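Local coordinates for uncharacterized protein (Neisseria gonorrhoeae, PDB 5V77), which is of unknown function but folds as a small, helix-free antiparallel beta protein of the NGO_1070-like family, found here as a two-chain assembly, at residues N12-V17 against G45-S50; V17-I22 against F73-P78; D58-V63 against G96-I101. All blocks are in the same frame, centred on the assembly; numbering follows the deposited sequence. Where two conformers were deposited one is given.

Read from the N terminus, this chain illustrates how interlocked closures build an all-beta core. Contact 1 is the first to close along the chain, where 45-50 on the long strand 43-58 comes to face the end of strand 9-13 and the turn after it. Contact 2 starts at Val-17, which the two share, and pairs strand 17-25 with strand 75-84; because 45-50 lies between its segments, contacts 1 and 2 cross. Contact 3 joins the loop after strand 43-58 to strand 98-103, crossing contact 2 but following contact 1 in series. Leu-19 and Leu-75 of contact 2 pack on Ile-99 of contact 3, and both contacts also reach the second subunit.

Contact 1: residues N12-V17 against G45-S50; sequences NIFHNV and GYIKCS
Phe-14 and Gly-45 make the nearest backbone approach here, their CA atoms 8.9 Å apart, too far for backbone pairing, so that side chains of 12-17 reach across to 45-50. The example is one of core packing within an antiparallel sheet: strands 9-13 and 43-58 are not neighbours in it, and their side chains meet in the interior. The chain leaves strand 9-13 and turns through a G1 beta bulge, in which Asn-16 and Val-17 both face Ile-77. Just ahead of it Phe-14 sends its ring to the other strand, where Ile-47 CG1 sits 4.1 Å from the ring centroid and only 13° off the normal, a CH-pi contact over the face. CG1 of Ile-47 is anti to its carbonyl carbon (chi1 -63°), which sets that atom over the ring; the two side chains slide past each other in opposite directions. Gly-45, which has no side chain, brings its backbone against the ring edge, and Tyr-46 O comes to 3.5 Å from Phe-14 CZ. Further aromatic cover comes from Phe-35 and Phe-44, each set edge-to-face with Phe-14, while Phe-108 packs on Ile-13. Beyond the ring, Ile-13 and Ile-47 meet tip to tip, their CD1 methyls 3.9 Å apart.

Contact 2: residues V17-I22 against F73-P78; sequences VSLYEI and FPLFIP
Leu-19 O is gripped by the strand beside it: Leu-75 N donates a nearly straight hydrogen bond to it at 2.8 Å (168° at the hydrogen), lying in the carbonyl plane, and Pro-74 CA adds a weaker CA-H...O contact to Leu-19 O at 3.4 Å. In return Leu-19 N donates to Leu-75 O, though from a direction tilted 34° out of that carbonyl's plane. Two residues back, Ile-77 N binds Val-17 O at 2.8 Å, and Val-17 N closes the second ring by donating to Ile-77 O at 3.1 Å. This is antiparallel pairing of strands 17-25 and 75-84, bounded at Val-17 by the G1 bulge, with Val-17/Ile-77 and Leu-19/Leu-75 as hydrogen-bonded pairs and Ser-18/Phe-76 the non-hydrogen-bonded pair between them. The side chains of both hydrogen-bonded pairs fall on the same, buried face. There chi1 of Leu-19 (173°) puts CG anti to the backbone N, and from there the CD2 branch meets Leu-75 CD2 at 4.1 Å, while Leu-19 CB rests on Ile-77 CD1; Phe-35 of strand 30-37 packs against Leu-19. The pairing stops at Leu-75; the peptide bond before Pro-74 is cis, and beyond it Phe-73 lays its ring against the backbone of 20-21. That backbone passes over one face of the ring: Glu-21 CA lies 4.3 Å from the ring centroid in a CH-pi contact, and Tyr-20 O sits over the same face nearer the rim. Ile-22 crosses Phe-73 at about a right angle and brings CD1 to the ring edge, in its plane, 3.9 Å from Phe-73 CZ. Phe-73 also packs on Gly-28 of the second subunit, and Ile-22 on Phe-24 of that same neighbouring chain.

Contact 3: residues D58-V63 against G96-I101; sequences DTNNFV and GIIIKI
Ile-97 and Phe-62 cross at about a right angle, and the tip of the isoleucine does most of the touching. Its CG1 stands anti to the carbonyl carbon (chi1 -68°), where it also rests on Thr-59 O. From there CD1 of Ile-97 reaches Phe-62 CD1 at 3.7 Å and, in tighter packing, Val-63 CG2 at 3.5 Å; the valine and isoleucine lie oblique to each other. The other side of the phenylalanine ring's rim meets the backbone: Phe-62 CD2 comes to 3.7 Å from Gly-96 CA, an approach made possible by the bare alpha carbon of glycine. What brings these groups together is a short piece of antiparallel pairing next to a looped segment. Asp-58 and Ile-98 form a hydrogen-bonded pair, with Asp-58 N to Ile-98 O and Ile-98 N to Asp-58 O each 2.9 Å, the second almost straight at 175°. The chain then bends in an Asx turn, where Asn-60 N donates to Asp-58 OD1 at 2.9 Å from well above the carboxylate plane. A backbone hydrogen bond from Phe-62 N to Thr-59 O closes a beta turn, which brings Phe-62 and Val-63 against Ile-97. Leu-57, Leu-72 and Leu-75 add further cover to Ile-97. Strand 98-103 continues between strands 43-58 and 89-94, whereas Asp-58 pairs antiparallel with a strand of the second subunit, so the sheet runs on across the interface, and Thr-59 OG1 hydrogen-bonds to the carbonyls of Ile-52 and Leu-53 of that subunit.

Contact 1: residues N12-V17 against G45-S50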
loop_
_atom_site.group_PDB
_atom_site.type_symbol
_atom_site.label_atom_id
_atom_site.label_comp_id
_atom_site.label_asym_id
_atom_site.label_seq_id
_atom_site.Cartn_x
_atom_site.Cartn_y
_atom_site.Cartn_z
ATOM N N ASN A 12 -1.015 -17.026 -14.584
ATOM C CA ASN A 12 -0.008 -15.986 -14.749
ATOM C C ASN A 12 -0.522 -14.940 -15.726
ATOM O O ASN A 12 -0.950 -15.279 -16.834
ATOM C CB ASN A 12 1.316 -16.567 -15.244
ATOM C CG ASN A 12 2.072 -17.295 -14.156
ATOM O OD1 ASN A 12 2.445 -16.704 -13.141
ATOM N ND2 ASN A 12 2.311 -18.585 -14.364
ATOM N N ILE A 13 -0.481 -13.673 -15.317
ATOM C CA ILE A 13 -0.956 -12.575 -16.144
ATOM C C ILE A 13 0.125 -11.503 -16.217
ATOM O O ILE A 13 1.102 -11.523 -15.469
ATOM C CB ILE A 13 -2.276 -11.981 -15.627
ATOM C CG1 ILE A 13 -2.069 -11.319 -14.255
ATOM C CG2 ILE A 13 -3.345 -13.058 -15.571
ATOM C CD1 ILE A 13 -3.232 -10.494 -13.786
ATOM N N PHE A 14 -0.053 -10.578 -17.167
ATOM C CA PHE A 14 0.778 -9.376 -17.273
ATOM C C PHE A 14 2.261 -9.740 -17.399
ATOM O O PHE A 14 3.094 -9.392 -16.556
ATOM C CB PHE A 14 0.522 -8.436 -16.089
ATOM C CG PHE A 14 -0.629 -7.496 -16.309
ATOM C CD1 PHE A 14 -1.873 -7.979 -16.670
ATOM C CD2 PHE A 14 -0.470 -6.129 -16.155
ATOM C CE1 PHE A 14 -2.941 -7.123 -16.889
ATOM C CE2 PHE A 14 -1.551 -5.273 -16.368
ATOM C CZ PHE A 14 -2.770 -5.769 -16.735
ATOM N N HIS A 15 2.582 -10.450 -18.484
ATOM C CA HIS A 15 3.965 -10.842 -18.729
ATOM C C HIS A 15 4.801 -9.638 -19.144
ATOM O O HIS A 15 4.370 -8.816 -19.960
ATOM C CB HIS A 15 4.044 -11.905 -19.823
ATOM C CG HIS A 15 3.598 -13.268 -19.393
ATOM N ND1 HIS A 15 2.485 -13.481 -18.608
ATOM C CD2 HIS A 15 4.103 -14.493 -19.666
ATOM C CE1 HIS A 15 2.334 -14.778 -18.406
ATOM N NE2 HIS A 15 3.306 -15.413 -19.032
ATOM N N ASN A 16 6.000 -9.542 -18.571
ATOM C CA ASN A 16 7.001 -8.544 -18.933
ATOM C C ASN A 16 6.422 -7.127 -18.914
ATOM O O ASN A 16 6.417 -6.407 -19.909
ATOM C CB ASN A 16 7.622 -8.895 -20.292
ATOM C CG ASN A 16 8.274 -10.276 -20.289
ATOM O OD1 ASN A 16 8.684 -10.785 -19.241
ATOM N ND2 ASN A 16 8.363 -10.892 -21.460
ATOM N N VAL A 17 5.934 -6.723 -17.741
ATOM C CA VAL A 17 5.376 -5.394 -17.550
ATOM C C VAL A 17 6.210 -4.627 -16.524
ATOM O O VAL A 17 7.037 -5.188 -15.810
ATOM C CB VAL A 17 3.905 -5.450 -17.106
ATOM C CG1 VAL A 17 3.045 -6.040 -18.219
ATOM C CG2 VAL A 17 3.806 -6.275 -15.844
ATOM N N GLY A 45 -1.588 -1.035 -19.053
ATOM C CA GLY A 45 -2.874 -1.325 -18.457
ATOM C C GLY A 45 -2.789 -1.369 -16.949
ATOM O O GLY A 45 -1.887 -0.782 -16.345
ATOM N N TYR A 46 -3.767 -2.036 -16.348
ATOM C CA TYR A 46 -3.903 -1.914 -14.897
ATOM C C TYR A 46 -4.504 -3.187 -14.327
ATOM O O TYR A 46 -5.171 -3.950 -15.032
ATOM C CB TYR A 46 -4.777 -0.709 -14.520
ATOM C CG TYR A 46 -6.210 -0.813 -15.016
ATOM C CD1 TYR A 46 -7.175 -1.538 -14.301
ATOM C CD2 TYR A 46 -6.601 -0.187 -16.201
ATOM C CE1 TYR A 46 -8.492 -1.641 -14.767
ATOM C CE2 TYR A 46 -7.911 -0.285 -16.673
ATOM C CZ TYR A 46 -8.846 -1.005 -15.948
ATOM O OH TYR A 46 -10.139 -1.102 -16.424
ATOM N N ILE A 47 -4.258 -3.405 -13.040
ATOM C CA ILE A 47 -4.947 -4.433 -12.260
ATOM C C ILE A 47 -5.693 -3.719 -11.152
ATOM O O ILE A 47 -5.088 -2.978 -10.362
ATOM C CB ILE A 47 -3.969 -5.462 -11.672
ATOM C CG1 ILE A 47 -3.261 -6.211 -12.793
ATOM C CG2 ILE A 47 -4.716 -6.435 -10.743
ATOM C CD1 ILE A 47 -2.078 -7.057 -12.295
ATOM N N LYS A 48 -6.997 -3.947 -11.084
ATOM C CA LYS A 48 -7.863 -3.278 -10.114
ATOM C C LYS A 48 -8.302 -4.287 -9.057
ATOM O O LYS A 48 -8.937 -5.300 -9.385
ATOM C CB LYS A 48 -9.078 -2.679 -10.818
ATOM C CG LYS A 48 -10.074 -1.952 -9.879
ATOM C CD LYS A 48 -11.287 -1.486 -10.696
ATOM C CE LYS A 48 -12.418 -0.964 -9.826
ATOM N NZ LYS A 48 -13.553 -0.441 -10.669
ATOM N N CYS A 49 -7.970 -4.011 -7.801
ATOM C CA CYS A 49 -8.267 -4.906 -6.682
ATOM C C CYS A 49 -9.374 -4.236 -5.879
ATOM O O CYS A 49 -9.119 -3.257 -5.180
ATOM C CB CYS A 49 -7.018 -5.137 -5.843
ATOM S SG CYS A 49 -5.615 -5.818 -6.838
ATOM N N SER A 50 -10.609 -4.732 -5.994
ATOM C CA SER A 50 -11.759 -4.069 -5.378
ATOM C C SER A 50 -12.161 -4.745 -4.070
ATOM O O SER A 50 -12.305 -5.974 -4.016
ATOM C CB SER A 50 -12.965 -4.055 -6.325
ATOM O OG SER A 50 -12.627 -3.374 -7.518
#

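Contact 2: residues V17-I22 against F73-P78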
loop_
_atom_site.group_PDB
_atom_site.type_symbol
_atom_site.label_atom_id
_atom_site.label_comp_id
_atom_site.label_asym_id
_atom_site.label_seq_id
_atom_site.Cartn_x
_atom_site.Cartn_y
_atom_site.Cartn_z
ATOM N N VAL A 17 5.934 -6.723 -17.741
ATOM C CA VAL A 17 5.376 -5.394 -17.550
ATOM C C VAL A 17 6.210 -4.627 -16.524
ATOM O O VAL A 17 7.037 -5.188 -15.810
ATOM C CB VAL A 17 3.905 -5.450 -17.106
ATOM C CG1 VAL A 17 3.045 -6.040 -18.219
ATOM C CG2 VAL A 17 3.806 -6.275 -15.844
ATOM N N SER A 18 5.932 -3.329 -16.423
ATOM C CA SER A 18 6.640 -2.433 -15.511
ATOM C C SER A 18 5.615 -1.709 -14.655
ATOM O O SER A 18 4.834 -0.911 -15.178
ATOM C CB SER A 18 7.493 -1.436 -16.295
ATOM O OG SER A 18 8.172 -0.556 -15.409
ATOM N N LEU A 19 5.625 -1.983 -13.349
ATOM C CA LEU A 19 4.727 -1.320 -12.407
ATOM C C LEU A 19 5.257 0.065 -12.050
ATOM O O LEU A 19 6.406 0.204 -11.618
ATOM C CB LEU A 19 4.590 -2.167 -11.147
ATOM C CG LEU A 19 3.806 -1.534 -9.991
ATOM C CD1 LEU A 19 2.339 -1.482 -10.365
ATOM C CD2 LEU A 19 4.006 -2.374 -8.759
ATOM N N TYR A 20 4.422 1.100 -12.215
ATOM C CA TYR A 20 4.876 2.451 -11.913
ATOM C C TYR A 20 4.039 3.162 -10.863
ATOM O O TYR A 20 4.422 4.261 -10.447
ATOM C CB TYR A 20 4.949 3.318 -13.187
ATOM C CG TYR A 20 3.621 3.680 -13.832
ATOM C CD1 TYR A 20 3.077 2.896 -14.846
ATOM C CD2 TYR A 20 2.926 4.825 -13.445
ATOM C CE1 TYR A 20 1.848 3.236 -15.442
ATOM C CE2 TYR A 20 1.712 5.174 -14.027
ATOM C CZ TYR A 20 1.178 4.369 -15.028
ATOM O OH TYR A 20 -0.023 4.715 -15.617
ATOM N N GLU A 21 2.930 2.585 -10.410
ATOM C CA GLU A 21 2.197 3.226 -9.326
ATOM C C GLU A 21 1.211 2.254 -8.701
ATOM O O GLU A 21 0.753 1.295 -9.327
ATOM C CB GLU A 21 1.456 4.475 -9.805
ATOM C CG GLU A 21 0.379 4.156 -10.789
ATOM C CD GLU A 21 -0.378 5.376 -11.227
ATOM O OE1 GLU A 21 0.117 6.495 -11.015
ATOM O OE2 GLU A 21 -1.476 5.217 -11.792
ATOM N N ILE A 22 0.859 2.561 -7.459
ATOM C CA ILE A 22 -0.098 1.800 -6.659
ATOM C C ILE A 22 -0.990 2.836 -6.001
ATOM O O ILE A 22 -0.499 3.664 -5.233
ATOM C CB ILE A 22 0.595 0.935 -5.591
ATOM C CG1 ILE A 22 1.545 -0.087 -6.243
ATOM C CG2 ILE A 22 -0.446 0.235 -4.730
ATOM C CD1 ILE A 22 2.401 -0.822 -5.224
ATOM N N PHE A 73 9.830 1.966 -7.879
ATOM C CA PHE A 73 9.259 2.231 -9.196
ATOM C C PHE A 73 10.307 2.849 -10.112
ATOM O O PHE A 73 11.085 3.695 -9.671
ATOM C CB PHE A 73 8.072 3.190 -9.105
ATOM C CG PHE A 73 6.961 2.714 -8.215
ATOM C CD1 PHE A 73 6.571 1.381 -8.192
ATOM C CD2 PHE A 73 6.295 3.616 -7.402
ATOM C CE1 PHE A 73 5.523 0.958 -7.361
ATOM C CE2 PHE A 73 5.251 3.205 -6.570
ATOM C CZ PHE A 73 4.874 1.883 -6.536
ATOM N N PRO A 74 10.356 2.471 -11.401
ATOM C CA PRO A 74 9.498 1.465 -12.043
ATOM C C PRO A 74 9.943 0.067 -11.650
ATOM O O PRO A 74 11.139 -0.177 -11.544
ATOM C CB PRO A 74 9.716 1.704 -13.550
ATOM C CG PRO A 74 10.519 2.967 -13.654
ATOM C CD PRO A 74 11.258 3.116 -12.362
ATOM N N LEU A 75 9.006 -0.838 -11.420
ATOM C CA LEU A 75 9.334 -2.190 -10.987
ATOM C C LEU A 75 9.079 -3.146 -12.146
ATOM O O LEU A 75 7.926 -3.399 -12.500
ATOM C CB LEU A 75 8.504 -2.559 -9.759
ATOM C CG LEU A 75 8.739 -3.919 -9.101
ATOM C CD1 LEU A 75 10.120 -3.957 -8.458
ATOM C CD2 LEU A 75 7.643 -4.206 -8.067
ATOM N N PHE A 76 10.136 -3.716 -12.701
ATOM C CA PHE A 76 9.973 -4.629 -13.823
ATOM C C PHE A 76 9.578 -6.015 -13.317
ATOM O O PHE A 76 10.188 -6.545 -12.383
ATOM C CB PHE A 76 11.258 -4.648 -14.645
ATOM C CG PHE A 76 11.699 -3.269 -15.071
ATOM C CD1 PHE A 76 12.928 -2.763 -14.690
ATOM C CD2 PHE A 76 10.847 -2.460 -15.807
ATOM C CE1 PHE A 76 13.315 -1.489 -15.070
ATOM C CE2 PHE A 76 11.222 -1.193 -16.188
ATOM C CZ PHE A 76 12.462 -0.704 -15.822
ATOM N N ILE A 77 8.527 -6.583 -13.916
ATOM C CA ILE A 77 7.894 -7.802 -13.431
ATOM C C ILE A 77 7.811 -8.808 -14.572
ATOM O O ILE A 77 7.161 -8.534 -15.590
ATOM C CB ILE A 77 6.491 -7.519 -12.867
ATOM C CG1 ILE A 77 6.563 -6.564 -11.670
ATOM C CG2 ILE A 77 5.804 -8.812 -12.467
ATOM C CD1 ILE A 77 5.193 -6.072 -11.220
ATOM N N PRO A 78 8.443 -9.980 -14.447
ATOM C CA PRO A 78 8.260 -11.020 -15.476
ATOM C C PRO A 78 6.815 -11.463 -15.650
ATOM O O PRO A 78 6.365 -11.661 -16.787
ATOM C CB PRO A 78 9.146 -12.165 -14.965
ATOM C CG PRO A 78 10.175 -11.486 -14.099
ATOM C CD PRO A 78 9.432 -10.367 -13.431
#

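Contact 3: residues D58-V63 against G96-I101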
loop_
_atom_site.group_PDB
_atom_site.type_symbol
_atom_site.label_atom_id
_atom_site.label_comp_id
_atom_site.label_asym_id
_atom_site.label_seq_id
_atom_site.Cartn_x
_atom_site.Cartn_y
_atom_site.Cartn_z
ATOM N N ASP A 58 6.852 -5.956 0.844
ATOM C CA ASP A 58 8.062 -6.230 1.605
ATOM C C ASP A 58 9.233 -6.058 0.655
ATOM O O ASP A 58 9.317 -6.768 -0.353
ATOM C CB ASP A 58 8.024 -7.635 2.206
ATOM C CG ASP A 58 9.255 -7.959 3.033
ATOM O OD1 ASP A 58 10.171 -7.112 3.156
ATOM O OD2 ASP A 58 9.305 -9.085 3.561
ATOM N N THR A 59 10.132 -5.113 0.965
ATOM C CA THR A 59 11.238 -4.876 0.041
ATOM C C THR A 59 12.325 -5.934 0.161
ATOM O O THR A 59 13.171 -6.029 -0.732
ATOM C CB THR A 59 11.824 -3.474 0.232
ATOM O OG1 THR A 59 12.200 -3.281 1.597
ATOM C CG2 THR A 59 10.790 -2.432 -0.159
ATOM N N ASN A 60 12.317 -6.722 1.236
ATOM C CA ASN A 60 13.161 -7.913 1.342
ATOM C C ASN A 60 14.641 -7.593 1.140
ATOM O O ASN A 60 15.369 -8.351 0.498
ATOM C CB ASN A 60 12.711 -8.985 0.350
ATOM C CG ASN A 60 12.138 -10.202 1.033
ATOM O OD1 ASN A 60 10.968 -10.214 1.422
ATOM N ND2 ASN A 60 12.955 -11.238 1.179
ATOM N N ASN A 61 15.086 -6.462 1.690
ATOM C CA ASN A 61 16.490 -6.048 1.596
ATOM C C ASN A 61 16.984 -6.099 0.152
ATOM O O ASN A 61 18.154 -6.380 -0.111
ATOM C CB ASN A 61 17.386 -6.903 2.504
ATOM C CG ASN A 61 18.688 -6.202 2.874
ATOM O OD1 ASN A 61 18.785 -4.976 2.815
ATOM N ND2 ASN A 61 19.699 -6.983 3.253
ATOM N N PHE A 62 16.081 -5.839 -0.793
ATOM C CA PHE A 62 16.409 -5.869 -2.211
ATOM C C PHE A 62 16.820 -4.503 -2.739
ATOM O O PHE A 62 17.771 -4.406 -3.524
ATOM C CB PHE A 62 15.223 -6.397 -3.020
ATOM C CG PHE A 62 15.495 -6.491 -4.491
ATOM C CD1 PHE A 62 15.268 -5.405 -5.322
ATOM C CD2 PHE A 62 15.976 -7.668 -5.048
ATOM C CE1 PHE A 62 15.525 -5.485 -6.676
ATOM C CE2 PHE A 62 16.228 -7.757 -6.407
ATOM C CZ PHE A 62 16.003 -6.666 -7.224
ATOM N N VAL A 63 16.109 -3.449 -2.347
ATOM C CA VAL A 63 16.459 -2.096 -2.759
ATOM C C VAL A 63 17.664 -1.640 -1.952
ATOM O O VAL A 63 17.672 -1.733 -0.718
ATOM C CB VAL A 63 15.274 -1.136 -2.569
ATOM C CG1 VAL A 63 15.577 0.214 -3.202
ATOM C CG2 VAL A 63 14.008 -1.725 -3.159
ATOM N N GLY A 96 12.089 -10.250 -5.912
ATOM C CA GLY A 96 12.980 -9.808 -4.860
ATOM C C GLY A 96 12.141 -9.031 -3.875
ATOM O O GLY A 96 11.900 -9.483 -2.758
ATOM N N ILE A 97 11.664 -7.864 -4.305
ATOM C CA ILE A 97 10.551 -7.221 -3.628
ATOM C C ILE A 97 9.321 -8.104 -3.798
ATOM O O ILE A 97 9.128 -8.726 -4.849
ATOM C CB ILE A 97 10.353 -5.815 -4.219
ATOM C CG1 ILE A 97 11.543 -4.929 -3.838
ATOM C CG2 ILE A 97 9.031 -5.214 -3.804
ATOM C CD1 ILE A 97 11.937 -3.968 -4.915
ATOM N N ILE A 98 8.497 -8.193 -2.761
ATOM C CA ILE A 98 7.276 -8.995 -2.796
ATOM C C ILE A 98 6.074 -8.104 -2.517
ATOM O O ILE A 98 6.082 -7.317 -1.566
ATOM C CB ILE A 98 7.338 -10.158 -1.790
ATOM C CG1 ILE A 98 8.464 -11.115 -2.194
ATOM C CG2 ILE A 98 6.002 -10.878 -1.716
ATOM C CD1 ILE A 98 8.442 -12.446 -1.483
ATOM N N ILE A 99 5.044 -8.231 -3.355
ATOM C CA ILE A 99 3.772 -7.547 -3.179
ATOM C C ILE A 99 2.671 -8.595 -3.236
ATOM O O ILE A 99 2.608 -9.380 -4.188
ATOM C CB ILE A 99 3.539 -6.465 -4.253
ATOM C CG1 ILE A 99 4.558 -5.332 -4.108
ATOM C CG2 ILE A 99 2.090 -5.901 -4.142
ATOM C CD1 ILE A 99 4.697 -4.457 -5.353
ATOM N N LYS A 100 1.802 -8.609 -2.223
ATOM C CA LYS A 100 0.658 -9.516 -2.194
ATOM C C LYS A 100 -0.583 -8.684 -1.931
ATOM O O LYS A 100 -0.586 -7.854 -1.017
ATOM C CB LYS A 100 0.784 -10.582 -1.096
ATOM C CG LYS A 100 1.922 -11.582 -1.262
ATOM C CD LYS A 100 1.784 -12.699 -0.223
ATOM C CE LYS A 100 2.919 -13.705 -0.307
ATOM N NZ LYS A 100 2.794 -14.773 0.730
ATOM N N ILE A 101 -1.626 -8.884 -2.728
ATOM C CA ILE A 101 -2.889 -8.182 -2.511
ATOM C C ILE A 101 -4.013 -9.188 -2.614
ATOM O O ILE A 101 -4.104 -9.906 -3.614
ATOM C CB ILE A 101 -3.127 -7.054 -3.534
ATOM C CG1 ILE A 101 -1.964 -6.065 -3.509
ATOM C CG2 ILE A 101 -4.445 -6.328 -3.178
ATOM C CD1 ILE A 101 -2.016 -4.997 -4.595
#